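Aminofutalosine deaminase (Helicobacter pylori, PDB 7LKK) deaminates aminofutalosine in the menaquinone pathway, as an iron-containing amidohydrolase with a TIM-barrel catalytic domain. Local coordinates at residues 373-376 against 382-385; 364-369 against 376-381. All blocks are in the same frame, centred on the assembly; numbering follows the deposited sequence.

Contact 1: 373-376 against 382-385; sequences ALNN and NKRA
With CG of Asn375 turned opposite the backbone N (chi1 -174°), its amide reaches across to the backbone of Asn382 and lies against the Lys383 chain, which kinks at chi2 (-93°). ND2 of Asn375 donates to O of Asn382 at 3.0 Å, arriving in the plane of that carbonyl on a lone pair, while the acceptor sits a little out of the plane of the Asn375 amide. The other branch, OD1 of Asn375, packs against CD of Lys383 at 3.4 Å. Asn375 is the centre of an inverse gamma turn in the loop between helix 366-371 and strand 387-391 of this amidohydrolase, and the turn presents its carbonyl to the returning chain: N of Arg384 bonds to O of Asn375 at 2.7 Å, almost straight (171°) and nearly in line with the C=O bond. CB and CG of Arg384 press on the same oxygen, CG at 3.2 Å. Alongside, CB of Asn376 touches CB of Arg384 at 4.1 Å. The polar ends of these two side chains converge on Asp386: NE of Arg384 forms a salt bridge with OD2, to which ND2 of Asn376 also donates while bonding to Ser132.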
ATOM      1  N   ALA A 373      -2.016  12.378 -25.165  1.00 20.12           N
ATOM      2  CA  ALA A 373      -1.684  12.564 -26.586  1.00 25.39           C
ATOM      3  C   ALA A 373      -0.175  12.734 -26.768  1.00 23.71           C
ATOM      4  O   ALA A 373       0.304  13.633 -27.473  1.00 19.35           O
ATOM      5  CB  ALA A 373      -2.442  13.743 -27.197  1.00 24.00           C
ATOM      6  N   LEU A 374       0.567  11.849 -26.115  1.00 19.13           N
ATOM      7  CA  LEU A 374       2.024  11.803 -26.087  1.00 22.70           C
ATOM      8  C   LEU A 374       2.501  10.646 -26.952  1.00 21.68           C
ATOM      9  O   LEU A 374       1.832   9.614 -27.007  1.00 23.85           O
ATOM     10  CB  LEU A 374       2.442  11.556 -24.612  1.00 23.35           C
ATOM     11  CG  LEU A 374       2.837  12.694 -23.659  1.00 31.00           C
ATOM     12  CD1 LEU A 374       4.263  13.215 -23.723  1.00 40.67           C
ATOM     13  CD2 LEU A 374       1.892  13.866 -24.129  1.00 27.07           C
ATOM     14  N   ASN A 375       3.666  10.782 -27.608  1.00 17.92           N
ATOM     15  CA  ASN A 375       4.161   9.728 -28.518  1.00 21.50           C
ATOM     16  C   ASN A 375       5.135   8.796 -27.790  1.00 19.08           C
ATOM     17  O   ASN A 375       6.287   8.597 -28.182  1.00 22.03           O
ATOM     18  CB  ASN A 375       4.814  10.323 -29.767  1.00 22.34           C
ATOM     19  CG  ASN A 375       5.200   9.270 -30.781  1.00 23.26           C
ATOM     20  OD1 ASN A 375       4.505   8.277 -30.953  1.00 23.45           O
ATOM     21  ND2 ASN A 375       6.309   9.500 -31.481  1.00 17.80           N
ATOM     22  N   ASN A 376       4.645   8.211 -26.708  1.00 19.38           N
ATOM     23  CA  ASN A 376       5.481   7.358 -25.881  1.00 17.00           C
ATOM     24  C   ASN A 376       4.586   6.343 -25.181  1.00 21.60           C
ATOM     25  O   ASN A 376       3.505   6.006 -25.674  1.00 20.04           O
ATOM     26  CB  ASN A 376       6.304   8.223 -24.908  1.00 20.74           C
ATOM     27  CG  ASN A 376       5.431   9.076 -23.995  1.00 19.08           C
ATOM     28  OD1 ASN A 376       4.210   8.929 -23.951  1.00 20.80           O
ATOM     29  ND2 ASN A 376       6.067   9.975 -23.257  1.00 17.81           N
ATOM     30  N   ASN A 382       9.344   4.288 -33.870  1.00 24.01           N
ATOM     31  CA  ASN A 382       8.889   5.654 -34.121  1.00 21.94           C
ATOM     32  C   ASN A 382       8.318   6.312 -32.867  1.00 23.38           C
ATOM     33  O   ASN A 382       8.004   7.502 -32.906  1.00 22.39           O
ATOM     34  CB  ASN A 382       7.854   5.759 -35.259  1.00 22.52           C
ATOM     35  CG  ASN A 382       8.360   5.166 -36.559  1.00 25.73           C
ATOM     36  OD1 ASN A 382       9.526   5.333 -36.916  1.00 26.35           O
ATOM     37  ND2 ASN A 382       7.488   4.460 -37.268  1.00 27.41           N
ATOM     38  N   LYS A 383       8.161   5.589 -31.762  1.00 22.49           N
ATOM     39  CA  LYS A 383       7.799   6.233 -30.511  1.00 20.51           C
ATOM     40  C   LYS A 383       9.014   6.934 -29.913  1.00 24.60           C
ATOM     41  O   LYS A 383      10.161   6.666 -30.281  1.00 20.84           O
ATOM     42  CB  LYS A 383       7.236   5.216 -29.518  1.00 22.15           C
ATOM     43  CG  LYS A 383       6.014   4.466 -30.015  1.00 27.25           C
ATOM     44  CD  LYS A 383       4.733   5.151 -29.583  1.00 29.03           C
ATOM     45  CE  LYS A 383       3.512   4.475 -30.187  1.00 33.11           C
ATOM     46  NZ  LYS A 383       2.284   5.305 -30.016  1.00 39.40           N
ATOM     47  N   ARG A 384       8.750   7.853 -28.987  1.00 23.54           N
ATOM     48  CA  ARG A 384       9.834   8.535 -28.296  1.00 20.66           C
ATOM     49  C   ARG A 384      10.683   7.537 -27.520  1.00 19.91           C
ATOM     50  O   ARG A 384      10.188   6.532 -27.002  1.00 20.32           O
ATOM     51  CB  ARG A 384       9.282   9.594 -27.341  1.00 22.01           C
ATOM     52  CG  ARG A 384       8.666  10.805 -28.024  1.00 18.90           C
ATOM     53  CD  ARG A 384       8.067  11.741 -26.987  1.00 20.73           C
ATOM     54  NE  ARG A 384       8.960  11.894 -25.841  1.00 21.05           N
ATOM     55  CZ  ARG A 384       9.845  12.876 -25.707  1.00 24.62           C
ATOM     56  NH1 ARG A 384       9.954  13.809 -26.643  1.00 25.48           N
ATOM     57  NH2 ARG A 384      10.618  12.929 -24.633  1.00 26.76           N
ATOM     58  N   ALA A 385      11.983   7.822 -27.444  1.00 19.47           N
ATOM     59  CA  ALA A 385      12.915   7.008 -26.665  1.00 22.32           C
ATOM     60  C   ALA A 385      12.878   7.413 -25.188  1.00 18.62           C
ATOM     61  O   ALA A 385      13.856   7.883 -24.609  1.00 22.50           O
ATOM     62  CB  ALA A 385      14.322   7.122 -27.239  1.00 23.12           C
TER

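Contact 2: 364-369 against 376-381; sequences ATRHGA and NGEIET
The first turn of helix 366-371, with Thr365 at its N-cap position, receives the loop that later leads to strand 387-391 in the amidohydrolase chain. The backbones come nearest at Gly377, whose CA is 4.3 Å from CA of Arg366. CA of Gly377, at positive phi (77°), lies directly against the helix, 3.9 Å from CB of Ala369. O of Gly377 rests 3.4 Å from CB of Thr365 and close to N of Arg366, but the angle at that N is too poor for a hydrogen bond. The Thr365 hydroxyl does not cap the helix; it bonds back to the carbonyl of Leu361. One turn on, the methyl of Ala369 faces two oxygens of Asn376, the backbone O and OD1, each 3.2 Å from CB. OD1 is buried there without a polar partner, while ND2 bonds to Ser132.

The polar link is made farther out by two long chains that run side by side in the same direction. Arg366 is extended from CG to NE, and Glu378 reaches out beyond CG to meet it. NE of Arg366 donates to OE2 of Glu378 at 2.7 Å (156°) in a salt bridge. OE2 lies near the guanidinium plane, at its edge, whereas NE approaches from above the carboxylate plane; the two planes are 67° apart, and the pairing is single rather than bidentate. NH1 of Arg366 has a second acid, Glu29, which also accepts a bond from His367. Two carboxylates thus engage different nitrogens of one guanidinium, which would restrain its rotation and probably stabilise its positive charge.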
ATOM      1  N   ALA A 364      -0.036   2.727 -16.265  1.00 16.84           N
ATOM      2  CA  ALA A 364       1.077   3.625 -15.999  1.00 14.66           C
ATOM      3  C   ALA A 364       1.904   3.935 -17.237  1.00 16.87           C
ATOM      4  O   ALA A 364       2.833   4.745 -17.151  1.00 18.83           O
ATOM      5  CB  ALA A 364       1.991   3.033 -14.920  1.00 16.02           C
ATOM      6  N   THR A 365       1.607   3.307 -18.374  1.00 15.84           N
ATOM      7  CA  THR A 365       2.405   3.517 -19.574  1.00 17.65           C
ATOM      8  C   THR A 365       1.529   3.898 -20.762  1.00 20.76           C
ATOM      9  O   THR A 365       1.238   5.081 -20.966  1.00 19.13           O
ATOM     10  CB  THR A 365       3.236   2.268 -19.896  1.00 18.20           C
ATOM     11  OG1 THR A 365       2.375   1.131 -20.041  1.00 15.48           O
ATOM     12  CG2 THR A 365       4.248   1.997 -18.784  1.00 14.99           C
ATOM     13  N   ARG A 366       1.095   2.899 -21.539  1.00 20.30           N
ATOM     14  CA  ARG A 366       0.440   3.173 -22.817  1.00 18.35           C
ATOM     15  C   ARG A 366      -0.840   3.985 -22.644  1.00 21.04           C
ATOM     16  O   ARG A 366      -1.100   4.916 -23.418  1.00 19.24           O
ATOM     17  CB  ARG A 366       0.137   1.859 -23.538  1.00 22.94           C
ATOM     18  CG  ARG A 366      -0.354   2.033 -24.963  1.00 27.40           C
ATOM     19  CD  ARG A 366      -0.486   0.694 -25.673  1.00 29.36           C
ATOM     20  NE  ARG A 366      -0.583   0.863 -27.120  1.00 30.73           N
ATOM     21  CZ  ARG A 366      -1.718   1.099 -27.770  1.00 31.88           C
ATOM     22  NH1 ARG A 366      -2.861   1.194 -27.104  1.00 31.58           N
ATOM     23  NH2 ARG A 366      -1.710   1.242 -29.088  1.00 36.70           N
ATOM     24  N   HIS A 367      -1.651   3.653 -21.637  1.00 19.00           N
ATOM     25  CA  HIS A 367      -2.933   4.332 -21.474  1.00 20.56           C
ATOM     26  C   HIS A 367      -2.742   5.798 -21.109  1.00 19.45           C
ATOM     27  O   HIS A 367      -3.439   6.670 -21.641  1.00 20.66           O
ATOM     28  CB  HIS A 367      -3.779   3.613 -20.420  1.00 17.28           C
ATOM     29  CG  HIS A 367      -4.224   2.245 -20.837  1.00 22.00           C
ATOM     30  ND1 HIS A 367      -5.079   1.477 -20.076  1.00 22.94           N
ATOM     31  CD2 HIS A 367      -3.925   1.505 -21.931  1.00 22.31           C
ATOM     32  CE1 HIS A 367      -5.291   0.323 -20.685  1.00 26.35           C
ATOM     33  NE2 HIS A 367      -4.603   0.316 -21.814  1.00 26.04           N
ATOM     34  N   GLY A 368      -1.808   6.090 -20.201  1.00 21.11           N
ATOM     35  CA  GLY A 368      -1.536   7.475 -19.857  1.00 22.27           C
ATOM     36  C   GLY A 368      -0.974   8.263 -21.024  1.00 20.29           C
ATOM     37  O   GLY A 368      -1.278   9.447 -21.191  1.00 21.11           O
ATOM     38  N   ALA A 369      -0.142   7.617 -21.846  1.00 18.91           N
ATOM     39  CA  ALA A 369       0.365   8.270 -23.048  1.00 21.05           C
ATOM     40  C   ALA A 369      -0.773   8.636 -23.992  1.00 21.32           C
ATOM     41  O   ALA A 369      -0.783   9.730 -24.568  1.00 21.41           O
ATOM     42  CB  ALA A 369       1.375   7.366 -23.754  1.00 21.19           C
ATOM     43  N   ASN A 376       4.645   8.211 -26.708  1.00 19.38           N
ATOM     44  CA  ASN A 376       5.481   7.358 -25.881  1.00 17.00           C
ATOM     45  C   ASN A 376       4.586   6.343 -25.181  1.00 21.60           C
ATOM     46  O   ASN A 376       3.505   6.006 -25.674  1.00 20.04           O
ATOM     47  CB  ASN A 376       6.304   8.223 -24.908  1.00 20.74           C
ATOM     48  CG  ASN A 376       5.431   9.076 -23.995  1.00 19.08           C
ATOM     49  OD1 ASN A 376       4.210   8.929 -23.951  1.00 20.80           O
ATOM     50  ND2 ASN A 376       6.067   9.975 -23.257  1.00 17.81           N
ATOM     51  N   GLY A 377       5.050   5.843 -24.039  1.00 16.77           N
ATOM     52  CA  GLY A 377       4.319   4.867 -23.263  1.00 22.09           C
ATOM     53  C   GLY A 377       4.371   3.457 -23.795  1.00 19.36           C
ATOM     54  O   GLY A 377       3.698   2.583 -23.239  1.00 16.64           O
ATOM     55  N   GLU A 378       5.154   3.201 -24.841  1.00 24.62           N
ATOM     56  CA  GLU A 378       5.192   1.881 -25.452  1.00 22.03           C
ATOM     57  C   GLU A 378       6.510   1.727 -26.197  1.00 20.35           C
ATOM     58  O   GLU A 378       6.984   2.674 -26.828  1.00 24.50           O
ATOM     59  CB  GLU A 378       4.005   1.687 -26.405  1.00 23.34           C
ATOM     60  CG  GLU A 378       4.063   0.426 -27.256  1.00 24.15           C
ATOM     61  CD  GLU A 378       2.811   0.235 -28.089  1.00 31.41           C
ATOM     62  OE1 GLU A 378       2.675  -0.829 -28.728  1.00 29.96           O
ATOM     63  OE2 GLU A 378       1.960   1.153 -28.104  1.00 33.13           O
ATOM     64  N   ILE A 379       7.097   0.535 -26.117  1.00 18.85           N
ATOM     65  CA  ILE A 379       8.336   0.235 -26.826  1.00 19.98           C
ATOM     66  C   ILE A 379       7.941  -0.215 -28.227  1.00 23.67           C
ATOM     67  O   ILE A 379       7.618  -1.384 -28.459  1.00 21.24           O
ATOM     68  CB  ILE A 379       9.174  -0.815 -26.093  1.00 22.71           C
ATOM     69  CG1 ILE A 379       9.658  -0.253 -24.757  1.00 18.24           C
ATOM     70  CG2 ILE A 379      10.369  -1.231 -26.938  1.00 26.31           C
ATOM     71  CD1 ILE A 379      10.562  -1.187 -23.986  1.00 22.33           C
ATOM     72  N   GLU A 380       7.960   0.729 -29.166  1.00 22.49           N
ATOM     73  CA  GLU A 380       7.550   0.488 -30.538  1.00 22.25           C
ATOM     74  C   GLU A 380       8.286   1.480 -31.426  1.00 24.39           C
ATOM     75  O   GLU A 380       8.520   2.622 -31.021  1.00 19.51           O
ATOM     76  CB  GLU A 380       6.030   0.635 -30.696  1.00 27.37           C
ATOM     77  CG  GLU A 380       5.487   0.263 -32.068  1.00 25.52           C
ATOM     78  CD  GLU A 380       3.991   0.497 -32.175  1.00 35.72           C
ATOM     79  OE1 GLU A 380       3.410   1.079 -31.233  1.00 39.28           O
ATOM     80  OE2 GLU A 380       3.395   0.107 -33.202  1.00 43.14           O
ATOM     81  N   THR A 381       8.663   1.033 -32.624  1.00 19.57           N
ATOM     82  CA  THR A 381       9.402   1.891 -33.541  1.00 24.38           C
ATOM     83  C   THR A 381       8.621   3.168 -33.827  1.00 21.96           C
ATOM     84  O   THR A 381       7.395   3.146 -33.968  1.00 22.85           O
ATOM     85  CB  THR A 381       9.699   1.152 -34.848  1.00 26.38           C
ATOM     86  OG1 THR A 381       8.469   0.799 -35.494  1.00 26.04           O
ATOM     87  CG2 THR A 381      10.505  -0.112 -34.574  1.00 25.39           C
TER

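How the contacts relate
Followed from the N terminus, 364-369 carries the N-terminal turn of helix 366-371; the chain leaves the helix at the Schellman motif of Ala373, then runs through 373-376 and 376-381 to 382-385, just before strand 387-391. Contact 2 closes the span from helix start to loop, contact 1 a shorter one within the loop. They overlap without nesting, sharing Asn376. N of Leu374 probably hydrogen-bonds to O of Ala369 (3.0 Å), and CB of Lys383 packs on O of Glu378 (3.7 Å). Backbone bonds from Asn382 and Lys383 to Ile45, starting strand 45-50 of the four-stranded sheet, and from Ile379 to Leu26, after strand 23-25, join helix and loop to the N-terminal strands.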